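Local coordinates for protein Alpha/beta hydrolase (PDB 6KSU) that probably cyclises peptides made by non-ribosomal peptide synthetases through macrolactam formation, as a stand-alone cyclase related to penicillin-binding proteins and beta-lactamases, at residues 293-298 and 312-317; 172-177 and 306-311; 85-90 and 269-274. One frame throughout, in Å; residues are numbered along the deposited sequence.

How the contacts relate
Contacts 1 and 2 share one edge of the antiparallel sheet in the beta-lactamase-like domain: strands 313-315 and 307-308 are neighbours, and a backbone hydrogen bond joins Arg314 N to Gly307 O (2.7 Å). Contact 1 is partly buried and mixes a weak N-H to sulfur bond with loose van der Waals touching, whereas contacts 2 and 3 are buried ring-to-ring meetings. Contact 2 brings the sheet edge against the loop with Tyr174; contact 3 sets helix 85-98 against the turn after helix 261-268. Asn176 OD1 joins contact 2 to contact 3 through Lys86 NZ, at a presumed SxxK site, while Leu312 CD2 of contact 1 packs 3.6 Å from Phe87 CD1 of contact 3.

Contact 1 (293-298 and 312-317); sequences RTCVPD and LMRHGT
Near the edge of the antiparallel sheet of the beta-lactamase-like domain, the loop leaving helix 286-293 passes strand 313-315, and Cys295 meets Arg314 there. Cys295 SG takes a weak hydrogen bond from Arg314 NE, 3.5 Å long with an N-H...S angle of 149°, and the sulfur lies at the edge of the guanidinium, near its plane. Arg314 CB also comes within 3.7 Å of Cys295 SG, which therefore rests along the aliphatic stem as well as at the polar end. The arginine sets out with CG anti to the backbone N (chi1 174°) and stays extended until a bend at chi3 (66°) swings NE back to the thiol. At the other end of the contact there is a looser van der Waals touch, Leu312 CD1 4.2 Å from Arg293 N at the end of the helix. Tyr323 of strand 322-329 packs on both arginines, and Ile338 of strand 332-339 lies against Leu312. On the outer side of strand 313-315, Arg314 pairs through its backbone with both Asp306 and Gly307, a classic beta bulge at the start of strand 307-308.

Contact 2 (172-177 and 306-311); sequences FSYSNT and DGWGLG
The backbones of 172-177 and 306-311 keep well apart, the nearest CA atoms being those of Phe172 and Trp308 at 8.4 Å, and the space between is bridged by three aromatic side chains. Trp308 reaches from the edge strand 307-308 and receives both partners from the loop before helix 176-189. Phe172 brings CE1 and CZ over one face of the indole: Phe172 CE1 lies 3.6 Å from Trp308 CG, toward the rim, and Phe172 CZ is 3.6 Å from Trp308 CE3. The two rings are inclined to each other at 35°. Tyr174 meets the far end of the same indole in an offset edge-to-face pair, its edge turned to the face of the six-membered ring with the planes at 83°. Its CE1 approaches Trp308 CH2 at 3.9 Å. With CG of the tyrosine set beside the carbonyl carbon (chi1 -168°), the ring is carried out from the loop to the indole. This aromatic cluster borders what is probably the active site: Ser83 and Lys86 fit the SxxK pattern of serine beta-lactamases and penicillin-binding proteins, with Tyr174 and Asn176 placed as in a YxN motif. Tyr174 OH makes weak hydrogen bonds with Ser83 OG and Lys86 NZ, and Asn176 OD1 accepts one from the same lysine. His134 stacks on Tyr174 and meets Trp308 edge-to-face, joining the cluster as a fourth ring.

Contact 3 (85-90 and 269-274); sequences TKFLTA and RPHLAD
Aromatic contact carries the pairing of Phe87, on helix 85-98, with His271, in the short 3-10 turn after helix 261-268. The side chains approach from opposite directions, and their ring atoms meet closely: Phe87 CZ is 3.4 Å from His271 NE2, and Phe87 CE1 is 3.7 Å from His271 CE1. The pair is oblique, with the planes at 42° and the centroids 5.1 Å apart. In Phe87 a chi1 of 170° turns CG away from the backbone N, and this projects the ring off the helix toward the turn. On the polar side, His271 NE2 is hydrogen-bonded to Glu91 OE2, one helical turn beyond Phe87. The buried imidazole is thus tied to helix 85-98 by a polar link as well as by van der Waals contact, and the carboxylate may favour a protonated ring. Met292 of helix 286-293 packs on both rings, Val289 of that helix touches His271, and Leu336 and Ile338 of strand 332-339 cover Phe87, which sets the pair between helices and sheet.

Contact 1 (293-298 and 312-317)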
loop_
_atom_site.group_PDB
_atom_site.type_symbol
_atom_site.label_atom_id
_atom_site.label_comp_id
_atom_site.label_asym_id
_atom_site.label_seq_id
_atom_site.Cartn_x
_atom_site.Cartn_y
_atom_site.Cartn_z
ATOM N N ARG A 293 -9.057 6.026 9.755
ATOM C CA ARG A 293 -8.325 5.373 10.827
ATOM C C ARG A 293 -9.085 4.200 11.452
ATOM O O ARG A 293 -8.462 3.340 12.081
ATOM C CB ARG A 293 -8.032 6.418 11.907
ATOM C CG ARG A 293 -7.019 6.029 12.917
ATOM C CD ARG A 293 -6.344 7.245 13.518
ATOM N NE ARG A 293 -7.152 8.090 14.406
ATOM C CZ ARG A 293 -7.232 9.419 14.313
ATOM N NH1 ARG A 293 -6.597 10.075 13.349
ATOM N NH2 ARG A 293 -7.967 10.096 15.176
ATOM N N THR A 294 -10.410 4.155 11.336
ATOM C CA THR A 294 -11.187 3.138 12.050
ATOM C C THR A 294 -11.165 1.818 11.278
ATOM O O THR A 294 -11.674 1.735 10.157
ATOM C CB THR A 294 -12.624 3.606 12.281
ATOM O OG1 THR A 294 -12.600 4.839 12.998
ATOM C CG2 THR A 294 -13.413 2.570 13.097
ATOM N N CYS A 295 -10.573 0.791 11.875
ATOM C CA CYS A 295 -10.381 -0.458 11.159
ATOM C C CYS A 295 -11.691 -1.240 11.041
ATOM O O CYS A 295 -12.594 -1.128 11.876
ATOM C CB CYS A 295 -9.317 -1.310 11.847
ATOM S SG CYS A 295 -7.656 -0.546 11.750
ATOM N N VAL A 296 -11.801 -1.987 9.953
ATOM C CA VAL A 296 -12.942 -2.879 9.733
ATOM C C VAL A 296 -12.865 -4.037 10.720
ATOM O O VAL A 296 -11.831 -4.721 10.775
ATOM C CB VAL A 296 -12.937 -3.400 8.298
ATOM C CG1 VAL A 296 -14.043 -4.460 8.114
ATOM C CG2 VAL A 296 -13.108 -2.279 7.326
ATOM N N PRO A 297 -13.913 -4.296 11.507
ATOM C CA PRO A 297 -13.898 -5.461 12.396
ATOM C C PRO A 297 -14.040 -6.770 11.641
ATOM O O PRO A 297 -14.629 -6.838 10.557
ATOM C CB PRO A 297 -15.104 -5.226 13.308
ATOM C CG PRO A 297 -15.979 -4.357 12.516
ATOM C CD PRO A 297 -15.062 -3.431 11.778
ATOM N N ASP A 298 -13.478 -7.815 12.241
ATOM C CA ASP A 298 -13.650 -9.186 11.777
ATOM C C ASP A 298 -13.127 -9.385 10.357
ATOM O O ASP A 298 -13.647 -10.217 9.611
ATOM C CB ASP A 298 -15.125 -9.618 11.872
ATOM C CG ASP A 298 -15.405 -10.496 13.086
ATOM O OD1 ASP A 298 -14.461 -10.773 13.864
ATOM O OD2 ASP A 298 -16.569 -10.927 13.253
ATOM N N LEU A 312 -5.917 3.565 5.148
ATOM C CA LEU A 312 -4.828 3.404 6.098
ATOM C C LEU A 312 -4.853 1.989 6.666
ATOM O O LEU A 312 -5.926 1.436 6.917
ATOM C CB LEU A 312 -4.938 4.400 7.229
ATOM C CG LEU A 312 -4.659 5.875 6.909
ATOM C CD1 LEU A 312 -5.403 6.733 7.908
ATOM C CD2 LEU A 312 -3.153 6.172 6.935
ATOM N N MET A 313 -3.675 1.414 6.869
ATOM C CA MET A 313 -3.502 0.206 7.663
ATOM C C MET A 313 -3.032 0.570 9.074
ATOM O O MET A 313 -2.534 1.671 9.319
ATOM C CB MET A 313 -2.485 -0.748 7.004
ATOM C CG MET A 313 -1.007 -0.371 7.254
ATOM S SD MET A 313 0.144 -1.260 6.188
ATOM C CE MET A 313 1.704 -0.481 6.574
ATOM N N ARG A 314 -3.163 -0.392 9.993
ATOM C CA ARG A 314 -2.769 -0.241 11.389
ATOM C C ARG A 314 -1.700 -1.268 11.757
ATOM O O ARG A 314 -1.853 -2.461 11.465
ATOM C CB ARG A 314 -3.986 -0.408 12.307
ATOM C CG ARG A 314 -3.658 -0.408 13.783
ATOM C CD ARG A 314 -4.921 -0.366 14.615
ATOM N NE ARG A 314 -5.719 -1.584 14.473
ATOM C CZ ARG A 314 -5.463 -2.720 15.108
ATOM N NH1 ARG A 314 -4.415 -2.807 15.920
ATOM N NH2 ARG A 314 -6.245 -3.775 14.917
ATOM N N HIS A 315 -0.617 -0.800 12.387
ATOM C CA HIS A 315 0.386 -1.651 13.013
ATOM C C HIS A 315 0.393 -1.343 14.505
ATOM O O HIS A 315 0.556 -0.181 14.897
ATOM C CB HIS A 315 1.777 -1.411 12.407
ATOM C CG HIS A 315 1.943 -1.968 11.026
ATOM N ND1 HIS A 315 3.119 -1.858 10.312
ATOM C CD2 HIS A 315 1.077 -2.627 10.219
ATOM C CE1 HIS A 315 2.967 -2.426 9.127
ATOM N NE2 HIS A 315 1.740 -2.907 9.049
ATOM N N GLY A 316 0.219 -2.376 15.340
ATOM C CA GLY A 316 0.095 -2.157 16.776
ATOM C C GLY A 316 -1.344 -1.930 17.201
ATOM O O GLY A 316 -2.275 -1.909 16.387
ATOM N N THR A 317 -1.545 -1.730 18.510
ATOM C CA THR A 317 -2.954 -1.838 18.897
ATOM C C THR A 317 -3.513 -0.653 19.678
ATOM O O THR A 317 -4.660 -0.250 19.427
ATOM C CB THR A 317 -3.176 -3.128 19.688
ATOM O OG1 THR A 317 -3.110 -4.242 18.790
ATOM C CG2 THR A 317 -4.543 -3.121 20.339
#

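Contact 2 (172-177 and 306-311)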
loop_
_atom_site.group_PDB
_atom_site.type_symbol
_atom_site.label_atom_id
_atom_site.label_comp_id
_atom_site.label_asym_id
_atom_site.label_seq_id
_atom_site.Cartn_x
_atom_site.Cartn_y
_atom_site.Cartn_z
ATOM N N PHE A 172 -10.761 -9.610 4.116
ATOM C CA PHE A 172 -9.793 -8.681 3.549
ATOM C C PHE A 172 -9.034 -9.344 2.399
ATOM O O PHE A 172 -8.569 -10.480 2.523
ATOM C CB PHE A 172 -8.825 -8.221 4.630
ATOM C CG PHE A 172 -7.746 -7.293 4.127
ATOM C CD1 PHE A 172 -7.941 -5.909 4.138
ATOM C CD2 PHE A 172 -6.547 -7.793 3.637
ATOM C CE1 PHE A 172 -6.969 -5.030 3.670
ATOM C CE2 PHE A 172 -5.542 -6.911 3.168
ATOM C CZ PHE A 172 -5.755 -5.531 3.188
ATOM N N SER A 173 -8.938 -8.648 1.269
ATOM C CA SER A 173 -7.993 -9.042 0.231
ATOM C C SER A 173 -7.491 -7.790 -0.479
ATOM O O SER A 173 -8.279 -7.052 -1.076
ATOM C CB SER A 173 -8.617 -10.026 -0.765
ATOM O OG SER A 173 -7.653 -10.452 -1.714
ATOM N N TYR A 174 -6.180 -7.561 -0.429
ATOM C CA TYR A 174 -5.619 -6.345 -1.004
ATOM C C TYR A 174 -5.854 -6.319 -2.508
ATOM O O TYR A 174 -5.718 -7.338 -3.187
ATOM C CB TYR A 174 -4.130 -6.276 -0.694
ATOM C CG TYR A 174 -3.465 -4.953 -0.972
ATOM C CD1 TYR A 174 -3.138 -4.079 0.075
ATOM C CD2 TYR A 174 -3.127 -4.578 -2.266
ATOM C CE1 TYR A 174 -2.490 -2.860 -0.168
ATOM C CE2 TYR A 174 -2.468 -3.344 -2.514
ATOM C CZ TYR A 174 -2.164 -2.501 -1.460
ATOM O OH TYR A 174 -1.525 -1.306 -1.700
ATOM N N SER A 175 -6.211 -5.147 -3.031
ATOM C CA SER A 175 -6.674 -5.061 -4.417
ATOM C C SER A 175 -6.302 -3.695 -4.993
ATOM O O SER A 175 -6.857 -2.674 -4.589
ATOM C CB SER A 175 -8.189 -5.308 -4.494
ATOM O OG SER A 175 -8.684 -5.083 -5.802
ATOM N N ASN A 176 -5.340 -3.676 -5.916
ATOM C CA ASN A 176 -5.083 -2.469 -6.689
ATOM C C ASN A 176 -6.288 -2.117 -7.543
ATOM O O ASN A 176 -6.627 -0.939 -7.717
ATOM C CB ASN A 176 -3.843 -2.676 -7.571
ATOM C CG ASN A 176 -2.560 -2.752 -6.767
ATOM O OD1 ASN A 176 -2.296 -1.889 -5.941
ATOM N ND2 ASN A 176 -1.772 -3.797 -6.987
ATOM N N THR A 177 -6.930 -3.139 -8.105
ATOM C CA THR A 177 -8.097 -2.937 -8.951
ATOM C C THR A 177 -9.240 -2.308 -8.173
ATOM O O THR A 177 -9.988 -1.479 -8.710
ATOM C CB THR A 177 -8.514 -4.282 -9.536
ATOM O OG1 THR A 177 -7.367 -4.889 -10.150
ATOM C CG2 THR A 177 -9.633 -4.114 -10.562
ATOM N N ASP A 306 -2.124 -5.298 11.177
ATOM C CA ASP A 306 -3.078 -5.751 12.185
ATOM C C ASP A 306 -4.512 -5.327 11.890
ATOM O O ASP A 306 -5.449 -5.986 12.350
ATOM C CB ASP A 306 -2.650 -5.247 13.555
ATOM C CG ASP A 306 -1.309 -5.771 13.945
ATOM O OD1 ASP A 306 -1.130 -7.002 13.833
ATOM O OD2 ASP A 306 -0.430 -4.971 14.336
ATOM N N GLY A 307 -4.709 -4.267 11.120
ATOM C CA GLY A 307 -6.044 -3.877 10.709
ATOM C C GLY A 307 -5.960 -2.941 9.529
ATOM O O GLY A 307 -4.905 -2.361 9.249
ATOM N N TRP A 308 -7.082 -2.794 8.832
ATOM C CA TRP A 308 -7.171 -1.850 7.727
ATOM C C TRP A 308 -8.415 -0.997 7.896
ATOM O O TRP A 308 -9.483 -1.498 8.271
ATOM C CB TRP A 308 -7.220 -2.544 6.370
ATOM C CG TRP A 308 -6.422 -1.830 5.328
ATOM C CD1 TRP A 308 -6.807 -0.753 4.585
ATOM C CD2 TRP A 308 -5.081 -2.147 4.912
ATOM N NE1 TRP A 308 -5.785 -0.377 3.733
ATOM C CE2 TRP A 308 -4.722 -1.221 3.915
ATOM C CE3 TRP A 308 -4.164 -3.141 5.276
ATOM C CZ2 TRP A 308 -3.492 -1.260 3.275
ATOM C CZ3 TRP A 308 -2.939 -3.172 4.649
ATOM C CH2 TRP A 308 -2.608 -2.233 3.662
ATOM N N GLY A 309 -8.275 0.279 7.595
ATOM C CA GLY A 309 -9.397 1.194 7.636
ATOM C C GLY A 309 -9.758 1.651 6.238
ATOM O O GLY A 309 -9.829 0.841 5.317
ATOM N N LEU A 310 -9.983 2.943 6.048
ATOM C CA LEU A 310 -10.253 3.479 4.717
ATOM C C LEU A 310 -8.964 4.141 4.229
ATOM O O LEU A 310 -8.700 5.303 4.515
ATOM C CB LEU A 310 -11.427 4.449 4.749
ATOM C CG LEU A 310 -12.645 3.973 5.552
ATOM C CD1 LEU A 310 -13.757 5.039 5.568
ATOM C CD2 LEU A 310 -13.177 2.651 5.009
ATOM N N GLY A 311 -8.148 3.382 3.506
ATOM C CA GLY A 311 -6.918 3.899 2.945
ATOM C C GLY A 311 -5.752 3.994 3.903
ATOM O O GLY A 311 -4.698 4.498 3.510
#

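Contact 3 (85-90 and 269-274)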
loop_
_atom_site.group_PDB
_atom_site.type_symbol
_atom_site.label_atom_id
_atom_site.label_comp_id
_atom_site.label_asym_id
_atom_site.label_seq_id
_atom_site.Cartn_x
_atom_site.Cartn_y
_atom_site.Cartn_z
ATOM N N THR A 85 -0.030 5.843 -2.941
ATOM C CA THR A 85 -1.054 6.608 -3.650
ATOM C C THR A 85 -2.460 6.365 -3.088
ATOM O O THR A 85 -3.331 7.247 -3.166
ATOM C CB THR A 85 -1.009 6.242 -5.147
ATOM O OG1 THR A 85 0.293 6.528 -5.695
ATOM C CG2 THR A 85 -2.069 7.030 -5.940
ATOM N N LYS A 86 -2.710 5.166 -2.548
ATOM C CA LYS A 86 -4.054 4.819 -2.082
ATOM C C LYS A 86 -4.490 5.705 -0.924
ATOM O O LYS A 86 -5.692 5.925 -0.720
ATOM C CB LYS A 86 -4.095 3.340 -1.661
ATOM C CG LYS A 86 -4.009 2.403 -2.821
ATOM C CD LYS A 86 -3.831 0.968 -2.361
ATOM C CE LYS A 86 -3.963 0.058 -3.558
ATOM N NZ LYS A 86 -2.693 0.020 -4.342
ATOM N N PHE A 87 -3.539 6.202 -0.142
ATOM C CA PHE A 87 -3.898 7.100 0.946
ATOM C C PHE A 87 -4.413 8.436 0.410
ATOM O O PHE A 87 -5.325 9.025 0.987
ATOM C CB PHE A 87 -2.689 7.251 1.870
ATOM C CG PHE A 87 -2.813 8.326 2.914
ATOM C CD1 PHE A 87 -3.637 8.163 4.009
ATOM C CD2 PHE A 87 -2.027 9.461 2.837
ATOM C CE1 PHE A 87 -3.728 9.142 5.001
ATOM C CE2 PHE A 87 -2.111 10.448 3.818
ATOM C CZ PHE A 87 -2.970 10.284 4.900
ATOM N N LEU A 88 -3.903 8.893 -0.726
ATOM C CA LEU A 88 -4.391 10.161 -1.266
ATOM C C LEU A 88 -5.693 9.964 -2.018
ATOM O O LEU A 88 -6.608 10.792 -1.911
ATOM C CB LEU A 88 -3.316 10.779 -2.152
ATOM C CG LEU A 88 -2.175 10.994 -1.156
ATOM C CD1 LEU A 88 -0.944 10.181 -1.527
ATOM C CD2 LEU A 88 -1.861 12.452 -1.005
ATOM N N THR A 89 -5.800 8.850 -2.744
ATOM C CA THR A 89 -7.064 8.472 -3.360
ATOM C C THR A 89 -8.156 8.324 -2.307
ATOM O O THR A 89 -9.286 8.803 -2.491
ATOM C CB THR A 89 -6.884 7.175 -4.147
ATOM O OG1 THR A 89 -6.199 7.485 -5.360
ATOM C CG2 THR A 89 -8.264 6.538 -4.471
ATOM N N ALA A 90 -7.834 7.653 -1.193
ATOM C CA ALA A 90 -8.794 7.548 -0.101
ATOM C C ALA A 90 -9.146 8.923 0.423
ATOM O O ALA A 90 -10.318 9.216 0.696
ATOM C CB ALA A 90 -8.239 6.697 1.032
ATOM N N ARG A 269 -1.204 15.769 7.790
ATOM C CA ARG A 269 -1.444 16.788 8.809
ATOM C C ARG A 269 -2.876 16.795 9.332
ATOM O O ARG A 269 -3.043 16.830 10.560
ATOM C CB ARG A 269 -1.026 18.168 8.274
ATOM C CG ARG A 269 0.485 18.285 7.988
ATOM C CD ARG A 269 1.294 18.435 9.263
ATOM N NE ARG A 269 0.703 19.406 10.181
ATOM C CZ ARG A 269 0.984 20.704 10.178
ATOM N NH1 ARG A 269 1.860 21.186 9.305
ATOM N NH2 ARG A 269 0.397 21.513 11.058
ATOM N N PRO A 270 -3.934 16.759 8.504
ATOM C CA PRO A 270 -5.301 16.729 9.069
ATOM C C PRO A 270 -5.608 15.507 9.926
ATOM O O PRO A 270 -6.663 15.488 10.572
ATOM C CB PRO A 270 -6.217 16.764 7.827
ATOM C CG PRO A 270 -5.361 17.261 6.732
ATOM C CD PRO A 270 -3.968 16.796 7.029
ATOM N N HIS A 271 -4.754 14.485 9.942
ATOM C CA HIS A 271 -5.037 13.290 10.718
ATOM C C HIS A 271 -4.579 13.391 12.157
ATOM O O HIS A 271 -4.900 12.515 12.949
ATOM C CB HIS A 271 -4.391 12.056 10.075
ATOM C CG HIS A 271 -4.958 11.734 8.733
ATOM N ND1 HIS A 271 -5.903 10.752 8.540
ATOM C CD2 HIS A 271 -4.733 12.285 7.520
ATOM C CE1 HIS A 271 -6.247 10.720 7.267
ATOM N NE2 HIS A 271 -5.545 11.637 6.623
ATOM N N LEU A 272 -3.866 14.434 12.525
ATOM C CA LEU A 272 -3.227 14.435 13.827
ATOM C C LEU A 272 -4.058 15.195 14.839
ATOM O O LEU A 272 -4.937 15.994 14.492
ATOM C CB LEU A 272 -1.827 15.030 13.736
ATOM C CG LEU A 272 -1.025 14.591 12.516
ATOM C CD1 LEU A 272 0.265 15.444 12.411
ATOM C CD2 LEU A 272 -0.671 13.137 12.654
ATOM N N ALA A 273 -3.766 14.904 16.110
ATOM C CA ALA A 273 -4.415 15.586 17.228
ATOM C C ALA A 273 -4.387 17.095 17.049
ATOM O O ALA A 273 -5.414 17.769 17.179
ATOM C CB ALA A 273 -3.723 15.203 18.538
ATOM N N ASP A 274 -3.209 17.646 16.739
ATOM C CA ASP A 274 -3.015 19.087 16.626
ATOM C C ASP A 274 -3.492 19.656 15.287
ATOM O O ASP A 274 -3.007 20.715 14.868
ATOM C CB ASP A 274 -1.536 19.425 16.855
ATOM C CG ASP A 274 -0.633 18.910 15.735
ATOM O OD1 ASP A 274 -1.128 18.168 14.853
ATOM O OD2 ASP A 274 0.574 19.249 15.732
#